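Local atomic coordinates of DUF655 domain-containing protein (Archaeoglobus fulgidus, PDB entry 2I5H), a protein that is of unknown function but, as a DUF655 protein related to helix-hairpin-helix domains, possibly binds nucleic acid. Residues E18-H31 / R41-L55. Residues are numbered along the deposited sequence; the frame is centred on the assembly and turned at random.
Sequences EDYAYVLDFMPYGH and REPLAQVVGERNFTL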
# COMPACT_ATOMS: atom_id res chain seq x y z
N GLU A 18 11.12 -1.62 -6.54
CA GLU A 18 9.83 -1.22 -7.18
C GLU A 18 10.04 -0.80 -8.64
O GLU A 18 10.99 -0.10 -8.96
CB GLU A 18 9.21 -0.05 -6.42
CG GLU A 18 8.89 -0.35 -4.96
CD GLU A 18 7.64 -1.18 -4.80
OE1 GLU A 18 7.14 -1.74 -5.80
OE2 GLU A 18 7.15 -1.28 -3.66
N ASP A 19 9.13 -1.25 -9.50
CA ASP A 19 9.18 -0.90 -10.92
C ASP A 19 8.08 0.12 -11.21
O ASP A 19 8.21 0.96 -12.11
CB ASP A 19 9.00 -2.14 -11.78
CG ASP A 19 10.16 -2.37 -12.72
OD1 ASP A 19 11.32 -2.31 -12.25
OD2 ASP A 19 9.93 -2.62 -13.93
N TYR A 20 6.98 0.03 -10.46
CA TYR A 20 5.86 0.94 -10.63
C TYR A 20 5.34 1.42 -9.28
O TYR A 20 5.43 0.71 -8.28
CB TYR A 20 4.72 0.23 -11.36
CG TYR A 20 5.00 -0.03 -12.82
CD1 TYR A 20 4.77 0.95 -13.78
CD2 TYR A 20 5.49 -1.26 -13.24
CE1 TYR A 20 5.02 0.70 -15.13
CE2 TYR A 20 5.75 -1.52 -14.58
CZ TYR A 20 5.51 -0.54 -15.52
OH TYR A 20 5.74 -0.80 -16.85
N ALA A 21 4.80 2.64 -9.25
CA ALA A 21 4.25 3.21 -8.02
C ALA A 21 3.00 4.01 -8.36
O ALA A 21 2.77 4.38 -9.51
CB ALA A 21 5.28 4.11 -7.33
N TYR A 22 2.20 4.29 -7.33
CA TYR A 22 0.97 5.06 -7.51
C TYR A 22 1.10 6.41 -6.81
O TYR A 22 1.62 6.52 -5.70
CB TYR A 22 -0.21 4.26 -6.95
CG TYR A 22 -0.69 3.15 -7.86
CD1 TYR A 22 -1.81 3.31 -8.68
CD2 TYR A 22 -0.02 1.93 -7.91
CE1 TYR A 22 -2.25 2.29 -9.52
CE2 TYR A 22 -0.45 0.89 -8.75
CZ TYR A 22 -1.57 1.08 -9.55
OH TYR A 22 -2.02 0.07 -10.35
N VAL A 23 0.63 7.46 -7.49
CA VAL A 23 0.70 8.81 -6.97
C VAL A 23 -0.22 9.08 -5.79
O VAL A 23 -1.42 8.80 -5.85
CB VAL A 23 0.40 9.84 -8.09
CG1 VAL A 23 0.42 11.25 -7.52
CG2 VAL A 23 1.41 9.70 -9.21
N LEU A 24 0.35 9.61 -4.72
CA LEU A 24 -0.39 9.95 -3.52
C LEU A 24 -0.66 11.45 -3.46
O LEU A 24 -1.70 11.88 -2.96
CB LEU A 24 0.41 9.56 -2.27
CG LEU A 24 0.80 8.09 -2.08
CD1 LEU A 24 1.75 7.97 -0.89
CD2 LEU A 24 -0.45 7.25 -1.85
N ASP A 25 0.29 12.23 -3.97
CA ASP A 25 0.19 13.68 -3.94
C ASP A 25 1.19 14.28 -4.91
O ASP A 25 2.34 13.84 -4.99
CB ASP A 25 0.48 14.15 -2.50
CG ASP A 25 0.27 15.64 -2.30
OD1 ASP A 25 -0.66 16.21 -2.92
OD2 ASP A 25 1.02 16.24 -1.51
N PHE A 26 0.74 15.27 -5.68
CA PHE A 26 1.62 15.95 -6.63
C PHE A 26 1.77 17.42 -6.24
O PHE A 26 0.77 18.12 -6.02
CB PHE A 26 1.10 15.84 -8.07
CG PHE A 26 1.89 16.65 -9.07
CD1 PHE A 26 3.29 16.54 -9.13
CD2 PHE A 26 1.25 17.54 -9.92
CE1 PHE A 26 4.03 17.31 -10.03
CE2 PHE A 26 1.99 18.33 -10.83
CZ PHE A 26 3.38 18.21 -10.88
N MET A 27 3.01 17.88 -6.15
CA MET A 27 3.32 19.26 -5.78
C MET A 27 4.10 19.97 -6.88
O MET A 27 5.33 19.85 -6.96
CB MET A 27 4.16 19.29 -4.50
CG MET A 27 3.47 18.70 -3.29
SD MET A 27 4.60 18.37 -1.92
CE MET A 27 5.07 16.70 -2.29
N PRO A 28 3.40 20.72 -7.74
CA PRO A 28 4.03 21.45 -8.86
C PRO A 28 5.28 22.22 -8.45
O PRO A 28 6.27 22.22 -9.18
CB PRO A 28 2.91 22.37 -9.33
CG PRO A 28 1.70 21.55 -9.10
CD PRO A 28 1.94 20.92 -7.75
N TYR A 29 5.23 22.90 -7.31
CA TYR A 29 6.39 23.66 -6.83
C TYR A 29 7.08 23.04 -5.62
O TYR A 29 7.79 23.73 -4.88
CB TYR A 29 6.00 25.11 -6.49
CG TYR A 29 6.15 26.06 -7.65
CD1 TYR A 29 5.06 26.77 -8.14
CD2 TYR A 29 7.39 26.24 -8.27
CE1 TYR A 29 5.20 27.63 -9.24
CE2 TYR A 29 7.54 27.09 -9.36
CZ TYR A 29 6.44 27.78 -9.84
OH TYR A 29 6.57 28.59 -10.95
N GLY A 30 6.87 21.75 -5.41
CA GLY A 30 7.49 21.08 -4.28
C GLY A 30 6.86 21.40 -2.94
O GLY A 30 5.72 21.86 -2.86
N HIS A 31 7.60 21.15 -1.87
CA HIS A 31 7.08 21.40 -0.53
C HIS A 31 6.84 22.88 -0.24
O HIS A 31 7.69 23.72 -0.50
CB HIS A 31 8.01 20.80 0.52
CG HIS A 31 8.04 19.31 0.49
ND1 HIS A 31 6.96 18.54 0.88
CD2 HIS A 31 8.99 18.43 0.09
CE1 HIS A 31 7.25 17.26 0.71
NE2 HIS A 31 8.47 17.17 0.24
N ARG A 41 13.11 25.25 -7.14
CA ARG A 41 12.22 24.19 -6.65
C ARG A 41 11.70 23.37 -7.82
O ARG A 41 11.26 23.92 -8.82
CB ARG A 41 11.05 24.80 -5.89
CG ARG A 41 11.47 25.75 -4.79
CD ARG A 41 10.27 26.30 -4.05
NE ARG A 41 10.65 27.45 -3.24
CZ ARG A 41 9.80 28.20 -2.55
NH1 ARG A 41 8.50 27.91 -2.55
NH2 ARG A 41 10.24 29.25 -1.87
N GLU A 42 11.73 22.06 -7.70
CA GLU A 42 11.24 21.23 -8.78
C GLU A 42 9.91 20.57 -8.44
O GLU A 42 9.54 20.45 -7.27
CB GLU A 42 12.29 20.19 -9.18
CG GLU A 42 12.59 19.12 -8.16
CD GLU A 42 13.94 18.45 -8.43
OE1 GLU A 42 14.27 18.18 -9.62
OE2 GLU A 42 14.68 18.19 -7.46
N PRO A 43 9.16 20.16 -9.46
CA PRO A 43 7.88 19.50 -9.20
C PRO A 43 8.14 18.14 -8.57
O PRO A 43 8.99 17.38 -9.04
CB PRO A 43 7.24 19.42 -10.59
CG PRO A 43 8.42 19.47 -11.54
CD PRO A 43 9.35 20.45 -10.90
N LEU A 44 7.42 17.85 -7.50
CA LEU A 44 7.60 16.59 -6.79
C LEU A 44 6.31 15.82 -6.60
O LEU A 44 5.22 16.40 -6.61
CB LEU A 44 8.17 16.85 -5.39
CG LEU A 44 9.50 17.58 -5.20
CD1 LEU A 44 9.75 17.83 -3.70
CD2 LEU A 44 10.63 16.75 -5.81
N ALA A 45 6.43 14.50 -6.45
CA ALA A 45 5.28 13.66 -6.16
C ALA A 45 5.67 12.66 -5.08
O ALA A 45 6.82 12.22 -5.00
CB ALA A 45 4.82 12.92 -7.41
N GLN A 46 4.72 12.31 -4.21
CA GLN A 46 5.00 11.29 -3.23
C GLN A 46 4.22 10.09 -3.76
O GLN A 46 3.05 10.21 -4.12
CB GLN A 46 4.53 11.70 -1.84
CG GLN A 46 5.29 12.90 -1.30
CD GLN A 46 5.04 13.15 0.17
OE1 GLN A 46 3.94 12.92 0.67
NE2 GLN A 46 6.05 13.65 0.87
N VAL A 47 4.89 8.95 -3.85
CA VAL A 47 4.26 7.76 -4.40
C VAL A 47 4.43 6.54 -3.51
O VAL A 47 5.26 6.52 -2.60
CB VAL A 47 4.84 7.45 -5.80
CG1 VAL A 47 4.69 8.65 -6.71
CG2 VAL A 47 6.32 7.05 -5.69
N VAL A 48 3.61 5.53 -3.77
CA VAL A 48 3.69 4.29 -3.01
C VAL A 48 3.89 3.15 -4.02
O VAL A 48 3.14 3.03 -4.99
CB VAL A 48 2.41 4.06 -2.14
CG1 VAL A 48 1.15 4.04 -3.00
CG2 VAL A 48 2.55 2.75 -1.37
N GLY A 49 4.94 2.35 -3.80
CA GLY A 49 5.24 1.23 -4.69
C GLY A 49 4.15 0.17 -4.70
O GLY A 49 3.61 -0.18 -3.65
N GLU A 50 3.84 -0.36 -5.88
CA GLU A 50 2.77 -1.36 -5.98
C GLU A 50 3.14 -2.77 -5.52
O GLU A 50 2.26 -3.60 -5.30
CB GLU A 50 2.21 -1.43 -7.40
CG GLU A 50 3.21 -1.78 -8.49
CD GLU A 50 2.53 -2.20 -9.80
OE1 GLU A 50 1.44 -1.69 -10.11
OE2 GLU A 50 3.11 -3.03 -10.53
N ARG A 51 4.43 -3.05 -5.37
CA ARG A 51 4.85 -4.39 -4.97
C ARG A 51 5.02 -4.54 -3.45
O ARG A 51 4.43 -5.43 -2.83
CB ARG A 51 6.16 -4.76 -5.67
CG ARG A 51 6.68 -6.15 -5.33
CD ARG A 51 8.00 -6.42 -6.03
NE ARG A 51 7.86 -6.40 -7.49
CZ ARG A 51 7.18 -7.31 -8.18
NH1 ARG A 51 6.58 -8.32 -7.56
NH2 ARG A 51 7.09 -7.21 -9.50
N ASN A 52 5.84 -3.67 -2.87
CA ASN A 52 6.12 -3.73 -1.43
C ASN A 52 5.63 -2.51 -0.66
O ASN A 52 5.93 -2.36 0.52
CB ASN A 52 7.62 -3.90 -1.23
CG ASN A 52 8.17 -5.12 -1.95
OD1 ASN A 52 9.30 -5.13 -2.42
ND2 ASN A 52 7.35 -6.17 -2.04
N PHE A 53 4.89 -1.64 -1.34
CA PHE A 53 4.34 -0.43 -0.73
C PHE A 53 5.39 0.51 -0.16
O PHE A 53 5.19 1.14 0.89
CB PHE A 53 3.32 -0.83 0.33
CG PHE A 53 2.22 -1.70 -0.22
CD1 PHE A 53 1.16 -1.14 -0.92
CD2 PHE A 53 2.31 -3.08 -0.12
CE1 PHE A 53 0.19 -1.95 -1.52
CE2 PHE A 53 1.35 -3.90 -0.71
CZ PHE A 53 0.29 -3.33 -1.42
N THR A 54 6.50 0.62 -0.88
CA THR A 54 7.59 1.50 -0.49
C THR A 54 7.14 2.94 -0.72
O THR A 54 6.57 3.25 -1.77
CB THR A 54 8.83 1.23 -1.35
OG1 THR A 54 9.15 -0.17 -1.28
CG2 THR A 54 10.02 2.05 -0.86
N LEU A 55 7.38 3.82 0.24
CA LEU A 55 7.02 5.23 0.09
C LEU A 55 8.21 5.97 -0.48
O LEU A 55 9.32 5.91 0.07
CB LEU A 55 6.63 5.85 1.44
CG LEU A 55 5.47 5.21 2.19
CD1 LEU A 55 5.22 6.01 3.48
CD2 LEU A 55 4.21 5.20 1.34
O HOH W 1 8.48 23.50 -10.30
O HOH W 2 7.31 25.28 -2.81
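Glu-18 folds its carboxylate back over Gly-49 and into the loop 50-54, where backbone N-H groups gather. OE1 of Glu-18 takes the N-H of Arg-51 (3.0 Å) on its syn lone pair. Asn-52 N meets Glu-18 OE2 at 2.8 Å from the syn side, 28° out of the carboxylate plane; Thr-54 N adds a weak bond. The bend at chi2 (-77°) brings the group there, and glycine suits position 49 because Glu-18 OE2, 3.3 Å from Gly-49 CA, occupies the place where a side chain would begin. Glu-50 runs alongside Tyr-20, while its OE1 approaches the edge of the Tyr-22 ring at CE2 (3.5 Å); Arg-71 pairs with that oxygen and would probably balance its charge. These contacts sit at one end of the pairing of strands 20-27 and 44-49, neighbours in a five-stranded antiparallel sheet. A classic beta bulge in 20-27 shifts the register by one: Leu-24 and Asp-25 both face Gln-46. The bulge turns Leu-24 toward 41-55, where its apolar branch CD2 crosses Val-48 CG1 at 3.8 Å, about at a right angle. Beyond it, chi1 of 174° swings the Phe-26 ring along the strand towards Pro-43, so the two lie side by side, pointing the same way. On the other face Met-27 CE rests on the aliphatic stem of Gln-46, whose polar amide serves Thr-95 N and Glu-57 OE1.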